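Local coordinates for nitrite oxidoreductase subunit A (Kuenenia stuttgartiensis, PDB 7B04), which is a subunit of the molybdopterin oxidoreductase family that carries molybdenum, an iron/sulfur cluster and two MD1 groups, at residues D993-A1005 with S1049-R1061. Sequence-based numbering, arbitrary orientation.
With MD1 (phosphoric acid 4-(2-amino-4-oxo-3,4,5,6,-tetrahydro-pteridin-6-yl)-2-hydroxy-3,4-dimercapto-but-3-en-yl ester guanylate ester), chain C.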
loop_
_atom_site.group_PDB
_atom_site.type_symbol
_atom_site.label_atom_id
_atom_site.label_comp_id
_atom_site.label_asym_id
_atom_site.label_seq_id
_atom_site.Cartn_x
_atom_site.Cartn_y
_atom_site.Cartn_z
ATOM N N ASP B 993 33.473 -9.089 -11.727
ATOM C CA ASP B 993 32.504 -9.820 -12.543
ATOM C C ASP B 993 31.425 -8.883 -13.061
ATOM O O ASP B 993 30.987 -7.961 -12.364
ATOM C CB ASP B 993 31.836 -10.973 -11.782
ATOM C CG ASP B 993 32.820 -11.887 -11.129
ATOM O OD1 ASP B 993 32.797 -13.107 -11.404
ATOM O OD2 ASP B 993 33.621 -11.375 -10.346
ATOM N N SER B 994 31.004 -9.122 -14.303
ATOM C CA SER B 994 29.917 -8.338 -14.872
ATOM C C SER B 994 28.639 -8.523 -14.066
ATOM O O SER B 994 27.873 -7.572 -13.876
ATOM C CB SER B 994 29.698 -8.730 -16.334
ATOM O OG SER B 994 30.854 -8.465 -17.111
ATOM N N PHE B 995 28.392 -9.743 -13.580
ATOM C CA PHE B 995 27.179 -10.012 -12.819
ATOM C C PHE B 995 27.236 -9.465 -11.398
ATOM O O PHE B 995 26.180 -9.244 -10.795
ATOM C CB PHE B 995 26.898 -11.516 -12.781
ATOM C CG PHE B 995 25.480 -11.858 -12.418
ATOM C CD1 PHE B 995 24.457 -11.703 -13.340
ATOM C CD2 PHE B 995 25.168 -12.332 -11.154
ATOM C CE1 PHE B 995 23.152 -12.014 -13.010
ATOM C CE2 PHE B 995 23.863 -12.646 -10.818
ATOM C CZ PHE B 995 22.854 -12.486 -11.748
ATOM N N TYR B 996 28.434 -9.254 -10.845
ATOM C CA TYR B 996 28.534 -8.662 -9.513
ATOM C C TYR B 996 27.956 -7.254 -9.500
ATOM O O TYR B 996 27.323 -6.842 -8.521
ATOM C CB TYR B 996 29.987 -8.651 -9.038
ATOM C CG TYR B 996 30.180 -7.972 -7.699
ATOM C CD1 TYR B 996 29.672 -8.531 -6.534
ATOM C CD2 TYR B 996 30.873 -6.771 -7.601
ATOM C CE1 TYR B 996 29.845 -7.913 -5.308
ATOM C CE2 TYR B 996 31.053 -6.148 -6.380
ATOM C CZ TYR B 996 30.537 -6.722 -5.238
ATOM O OH TYR B 996 30.715 -6.108 -4.020
ATOM N N LYS B 997 28.190 -6.494 -10.573
ATOM C CA LYS B 997 27.587 -5.172 -10.696
ATOM C C LYS B 997 26.070 -5.263 -10.596
ATOM O O LYS B 997 25.423 -4.411 -9.977
ATOM C CB LYS B 997 28.006 -4.529 -12.021
ATOM C CG LYS B 997 27.458 -3.131 -12.248
ATOM C CD LYS B 997 27.669 -2.685 -13.688
ATOM C CE LYS B 997 29.126 -2.345 -13.961
ATOM N NZ LYS B 997 29.323 -1.801 -15.334
ATOM N N VAL B 998 25.486 -6.293 -11.210
ATOM C CA VAL B 998 24.050 -6.512 -11.113
ATOM C C VAL B 998 23.657 -6.933 -9.698
ATOM O O VAL B 998 22.580 -6.577 -9.205
ATOM C CB VAL B 998 23.616 -7.555 -12.160
ATOM C CG1 VAL B 998 22.107 -7.608 -12.283
ATOM C CG2 VAL B 998 24.270 -7.278 -13.497
ATOM N N SER B 999 24.514 -7.710 -9.028
ATOM C CA SER B 999 24.121 -8.335 -7.762
ATOM C C SER B 999 24.294 -7.398 -6.562
ATOM O O SER B 999 23.517 -7.474 -5.601
ATOM C CB SER B 999 24.885 -9.639 -7.562
ATOM O OG SER B 999 24.892 -10.400 -8.767
ATOM N N ARG B 1000 25.331 -6.551 -6.544
ATOM C CA ARG B 1000 25.555 -5.718 -5.353
ATOM C C ARG B 1000 24.497 -4.616 -5.254
ATOM O O ARG B 1000 24.273 -3.876 -6.221
ATOM C CB ARG B 1000 26.942 -5.103 -5.391
ATOM C CG ARG B 1000 27.464 -4.795 -4.010
ATOM C CD ARG B 1000 28.616 -3.807 -4.026
ATOM N NE ARG B 1000 28.934 -3.334 -2.680
ATOM C CZ ARG B 1000 29.870 -2.431 -2.400
ATOM N NH1 ARG B 1000 30.604 -1.891 -3.371
ATOM N NH2 ARG B 1000 30.081 -2.070 -1.142
ATOM N N LEU B 1001 23.851 -4.499 -4.084
ATOM C CA LEU B 1001 22.716 -3.591 -3.918
ATOM C C LEU B 1001 23.205 -2.199 -3.513
ATOM O O LEU B 1001 23.997 -2.048 -2.574
ATOM C CB LEU B 1001 21.666 -4.143 -2.935
ATOM C CG LEU B 1001 20.572 -3.187 -2.416
ATOM C CD1 LEU B 1001 19.731 -2.699 -3.596
ATOM C CD2 LEU B 1001 19.623 -3.856 -1.368
ATOM N N MET B 1002 22.679 -1.190 -4.202
ATOM C CA MET B 1002 22.962 0.226 -3.989
ATOM C C MET B 1002 21.629 0.953 -4.052
ATOM O O MET B 1002 21.048 1.096 -5.134
ATOM C CB MET B 1002 23.908 0.791 -5.042
ATOM C CG MET B 1002 24.379 2.186 -4.697
ATOM S SD MET B 1002 25.658 2.840 -5.787
ATOM C CE MET B 1002 24.689 3.052 -7.269
ATOM N N LEU B 1003 21.099 1.304 -2.887
ATOM C CA LEU B 1003 19.859 2.053 -2.782
ATOM C C LEU B 1003 20.072 3.299 -1.929
ATOM O O LEU B 1003 21.104 3.469 -1.270
ATOM C CB LEU B 1003 18.749 1.159 -2.230
ATOM C CG LEU B 1003 18.664 0.951 -0.721
ATOM C CD1 LEU B 1003 17.433 0.112 -0.438
ATOM C CD2 LEU B 1003 19.915 0.295 -0.146
ATOM N N ARG B 1004 19.060 4.162 -1.940
ATOM C CA ARG B 1004 19.072 5.388 -1.157
ATOM C C ARG B 1004 18.774 5.118 0.310
ATOM O O ARG B 1004 18.014 4.210 0.657
ATOM C CB ARG B 1004 18.042 6.381 -1.694
ATOM C CG ARG B 1004 18.482 7.159 -2.919
ATOM C CD ARG B 1004 17.471 8.246 -3.219
ATOM N NE ARG B 1004 17.743 9.000 -4.440
ATOM C CZ ARG B 1004 18.465 10.115 -4.495
ATOM N NH1 ARG B 1004 19.016 10.610 -3.395
ATOM N NH2 ARG B 1004 18.641 10.734 -5.655
ATOM N N ALA B 1005 19.362 5.944 1.170
ATOM C CA ALA B 1005 19.170 5.874 2.608
ATOM C C ALA B 1005 18.156 6.922 3.047
ATOM O O ALA B 1005 18.083 8.016 2.483
ATOM C CB ALA B 1005 20.493 6.091 3.347
ATOM N N SER B 1049 13.294 -2.245 -13.360
ATOM C CA SER B 1049 13.817 -2.528 -12.028
ATOM C C SER B 1049 13.540 -1.349 -11.107
ATOM O O SER B 1049 13.531 -0.187 -11.535
ATOM C CB SER B 1049 15.324 -2.808 -12.057
ATOM O OG SER B 1049 15.900 -2.489 -10.809
ATOM N N SER B 1050 13.295 -1.662 -9.845
ATOM C CA SER B 1050 13.073 -0.657 -8.818
ATOM C C SER B 1050 14.367 -0.187 -8.161
ATOM O O SER B 1050 14.320 0.677 -7.281
ATOM C CB SER B 1050 12.114 -1.200 -7.758
ATOM O OG SER B 1050 11.021 -1.893 -8.353
ATOM N N PHE B 1051 15.501 -0.796 -8.493
ATOM C CA PHE B 1051 16.800 -0.419 -7.952
ATOM C C PHE B 1051 17.714 -0.039 -9.108
ATOM O O PHE B 1051 17.507 -0.466 -10.251
ATOM C CB PHE B 1051 17.470 -1.565 -7.163
ATOM C CG PHE B 1051 16.550 -2.273 -6.226
ATOM C CD1 PHE B 1051 15.709 -3.262 -6.692
ATOM C CD2 PHE B 1051 16.548 -1.979 -4.873
ATOM C CE1 PHE B 1051 14.862 -3.930 -5.840
ATOM C CE2 PHE B 1051 15.699 -2.654 -4.011
ATOM C CZ PHE B 1051 14.856 -3.627 -4.500
ATOM N N ARG B 1052 18.749 0.746 -8.801
ATOM C CA ARG B 1052 19.802 0.971 -9.786
ATOM C C ARG B 1052 20.606 -0.307 -9.996
ATOM O O ARG B 1052 20.738 -0.804 -11.122
ATOM C CB ARG B 1052 20.709 2.126 -9.352
ATOM C CG ARG B 1052 19.992 3.455 -9.206
ATOM C CD ARG B 1052 20.940 4.537 -8.718
ATOM N NE ARG B 1052 21.939 4.890 -9.721
ATOM C CZ ARG B 1052 22.961 5.711 -9.502
ATOM N NH1 ARG B 1052 23.126 6.265 -8.307
ATOM N NH2 ARG B 1052 23.820 5.978 -10.476
ATOM N N TYR B 1053 21.132 -0.862 -8.910
ATOM C CA TYR B 1053 21.801 -2.151 -8.922
ATOM C C TYR B 1053 21.320 -2.973 -7.734
ATOM O O TYR B 1053 20.922 -2.429 -6.699
ATOM C CB TYR B 1053 23.331 -2.024 -8.855
ATOM C CG TYR B 1053 23.936 -0.978 -9.761
ATOM C CD1 TYR B 1053 24.094 0.329 -9.326
ATOM C CD2 TYR B 1053 24.370 -1.300 -11.041
ATOM C CE1 TYR B 1053 24.651 1.289 -10.144
ATOM C CE2 TYR B 1053 24.932 -0.342 -11.866
ATOM C CZ TYR B 1053 25.069 0.952 -11.409
ATOM O OH TYR B 1053 25.625 1.921 -12.211
ATOM N N GLY B 1054 21.361 -4.289 -7.892
ATOM C CA GLY B 1054 21.055 -5.192 -6.800
ATOM C C GLY B 1054 19.582 -5.191 -6.431
ATOM O O GLY B 1054 18.738 -4.551 -7.056
ATOM N N SER B 1055 19.283 -5.940 -5.377
ATOM C CA SER B 1055 17.927 -6.051 -4.864
ATOM C C SER B 1055 17.982 -6.216 -3.354
ATOM O O SER B 1055 19.044 -6.437 -2.769
ATOM C CB SER B 1055 17.177 -7.220 -5.509
ATOM O OG SER B 1055 15.913 -7.403 -4.898
ATOM N N GLN B 1056 16.807 -6.133 -2.731
ATOM C CA GLN B 1056 16.690 -6.438 -1.311
ATOM C C GLN B 1056 17.005 -7.896 -1.020
ATOM O O GLN B 1056 17.166 -8.258 0.152
ATOM C CB GLN B 1056 15.283 -6.093 -0.813
ATOM C CG GLN B 1056 14.274 -7.215 -0.989
ATOM C CD GLN B 1056 13.716 -7.285 -2.395
ATOM O OE1 GLN B 1056 14.208 -6.621 -3.308
ATOM N NE2 GLN B 1056 12.690 -8.104 -2.582
ATOM N N GLN B 1057 17.099 -8.736 -2.051
ATOM C CA GLN B 1057 17.471 -10.132 -1.898
ATOM C C GLN B 1057 18.964 -10.364 -2.112
ATOM O O GLN B 1057 19.386 -11.515 -2.257
ATOM C CB GLN B 1057 16.685 -10.995 -2.891
ATOM C CG GLN B 1057 15.161 -11.085 -2.727
ATOM C CD GLN B 1057 14.681 -11.624 -1.387
ATOM O OE1 GLN B 1057 15.211 -11.297 -0.328
ATOM N NE2 GLN B 1057 13.669 -12.480 -1.440
ATOM N N SER B 1058 19.771 -9.301 -2.142
ATOM C CA SER B 1058 21.220 -9.453 -2.189
ATOM C C SER B 1058 21.837 -9.727 -0.825
ATOM O O SER B 1058 22.990 -10.166 -0.760
ATOM C CB SER B 1058 21.862 -8.200 -2.794
ATOM O OG SER B 1058 21.464 -8.019 -4.141
ATOM N N ILE B 1059 21.102 -9.484 0.258
ATOM C CA ILE B 1059 21.630 -9.646 1.609
ATOM C C ILE B 1059 20.787 -10.645 2.391
ATOM O O ILE B 1059 20.615 -10.510 3.608
ATOM C CB ILE B 1059 21.696 -8.285 2.328
ATOM C CG1 ILE B 1059 20.384 -7.511 2.150
ATOM C CG2 ILE B 1059 22.858 -7.462 1.796
ATOM C CD1 ILE B 1059 19.373 -7.713 3.260
ATOM N N THR B 1060 20.287 -11.670 1.710
ATOM C CA THR B 1060 19.367 -12.624 2.308
ATOM C C THR B 1060 19.796 -14.039 1.948
ATOM O O THR B 1060 20.498 -14.268 0.959
ATOM C CB THR B 1060 17.931 -12.372 1.838
ATOM O OG1 THR B 1060 17.022 -13.166 2.609
ATOM C CG2 THR B 1060 17.802 -12.745 0.390
ATOM N N ARG B 1061 19.383 -14.992 2.782
ATOM C CA ARG B 1061 19.860 -16.361 2.658
ATOM C C ARG B 1061 18.819 -17.344 3.169
ATOM O O ARG B 1061 17.941 -17.001 3.965
ATOM C CB ARG B 1061 21.164 -16.557 3.437
ATOM C CG ARG B 1061 21.556 -17.981 3.677
ATOM C CD ARG B 1061 22.805 -18.247 4.457
ATOM N NE ARG B 1061 23.030 -19.663 4.239
ATOM C CZ ARG B 1061 23.653 -20.134 3.170
ATOM N NH1 ARG B 1061 24.152 -19.298 2.269
ATOM N NH2 ARG B 1061 23.775 -21.436 3.001
HETATM P PB MD1 C . 4.641 -14.217 -4.421
HETATM O O3B MD1 C . 4.209 -12.639 -4.589
HETATM O O1B MD1 C . 5.738 -14.510 -5.416
HETATM O O2B MD1 C . 3.448 -15.090 -4.727
HETATM O O3A MD1 C . 5.174 -14.574 -2.898
HETATM C C10 MD1 C . 4.849 -13.778 -1.794
HETATM C C11 MD1 C . 6.073 -13.712 -0.835
HETATM O O11 MD1 C . 6.898 -12.365 -1.130
HETATM C C12 MD1 C . 5.693 -13.815 0.440
HETATM S S12 MD1 C . 3.918 -13.845 0.824
HETATM C C13 MD1 C . 6.638 -13.927 1.672
HETATM S S13 MD1 C . 5.760 -14.045 3.259
HETATM C C14 MD1 C . 8.093 -13.932 1.733
HETATM N N15 MD1 C . 8.486 -12.519 2.376
HETATM C C16 MD1 C . 9.832 -12.122 2.233
HETATM C C15 MD1 C . 10.329 -10.970 3.031
HETATM O O14 MD1 C . 9.597 -10.415 3.779
HETATM N N17 MD1 C . 11.740 -10.520 2.892
HETATM C C17 MD1 C . 12.690 -11.241 1.913
HETATM N N16 MD1 C . 14.067 -10.803 1.783
HETATM N N18 MD1 C . 12.199 -12.413 1.099
HETATM C C20 MD1 C . 10.839 -12.868 1.219
HETATM N N8 MD1 C . 10.433 -13.958 0.433
HETATM C C7 MD1 C . 8.889 -14.363 0.531
HETATM P PA MD1 C . 3.480 -12.038 -5.943
HETATM O O1A MD1 C . 2.637 -10.836 -5.596
HETATM O O2A MD1 C . 4.564 -11.635 -6.898
HETATM O "O5'" MD1 C . 2.563 -13.143 -6.747
HETATM C "C5'" MD1 C . 1.741 -12.634 -7.762
HETATM C "C4'" MD1 C . 2.417 -12.810 -9.165
HETATM O "O4'" MD1 C . 1.411 -13.476 -10.147
HETATM C "C1'" MD1 C . 0.887 -12.317 -11.048
HETATM N N9 MD1 C . -0.600 -12.334 -11.133
HETATM C C4 MD1 C . -1.191 -13.341 -11.753
HETATM N N3 MD1 C . -0.631 -14.544 -12.421
HETATM C C2 MD1 C . -1.533 -15.511 -13.032
HETATM N N2 MD1 C . -0.982 -16.679 -13.679
HETATM N N1 MD1 C . -2.960 -15.318 -12.995
HETATM C C6 MD1 C . -3.490 -14.159 -12.350
HETATM O O6 MD1 C . -4.663 -13.994 -12.317
HETATM C C5 MD1 C . -2.537 -13.141 -11.708
HETATM N N7 MD1 C . -2.751 -12.003 -11.058
HETATM C C8 MD1 C . -1.554 -11.491 -10.696
HETATM C "C2'" MD1 C . 1.306 -11.241 -10.512
HETATM O "O2'" MD1 C . 1.620 -10.255 -11.540
HETATM C "C3'" MD1 C . 2.676 -11.672 -9.686
HETATM O "O3'" MD1 C . 3.787 -11.774 -10.625
#
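Leu1001 and Met1002 lean on Phe1051, Arg1052 and Tyr1053 where a loop crosses the junction between helix 994-999 and strand 1001-1007, in the six-stranded mixed sheet near the C-terminal end of this molybdopterin oxidoreductase. The contact illustrates how a long pocket-lining loop can be fastened to a helix-strand junction by a few directed bonds and closely fitted side chains. Ser1058 supplies the bond at the helix end: its hydroxyl donates to Ser999 O (OG to O 2.6 Å), meeting the carbonyl almost head-on, at a C=O...OG angle of 162°. The same OG accepts from Ser1055 N, so one hydroxyl ties the loop's own turn to the last helical residue. Farther along, Met1002 N donates to Tyr1053 O over 3.3 Å.

Between these bonds the backbones nearly touch, with Leu1001 CA 3.7 Å from Gly1054 CA; Gly1054 has positive phi, a conformation that suits glycine. The two methyls of Leu1001 divide the work: CD1 reaches the Phe1051 ring at CD2 (3.5 Å), while CD2 lies against Ser1055 O. Met1002 adds a second patch of packing. Its chain runs extended to the sulfur and then bends at chi3 (69°), which brings CE to the edge of the Tyr1053 ring, near its plane (3.4 Å to CE1), and over one face of the Arg1052 guanidinium. That guanidinium is held by a salt bridge to Glu1109, and Tyr1053 OH bonds to Glu1034. Lys997 CG and CD flank the tyrosine on its CE2 side.

Beyond the anchored turn, Gln1057 meets the pterin of MD1 through its amide: OE1 faces N16 at a distance too short to be taken at face value, while NE2 donates to N18 at 2.9 Å.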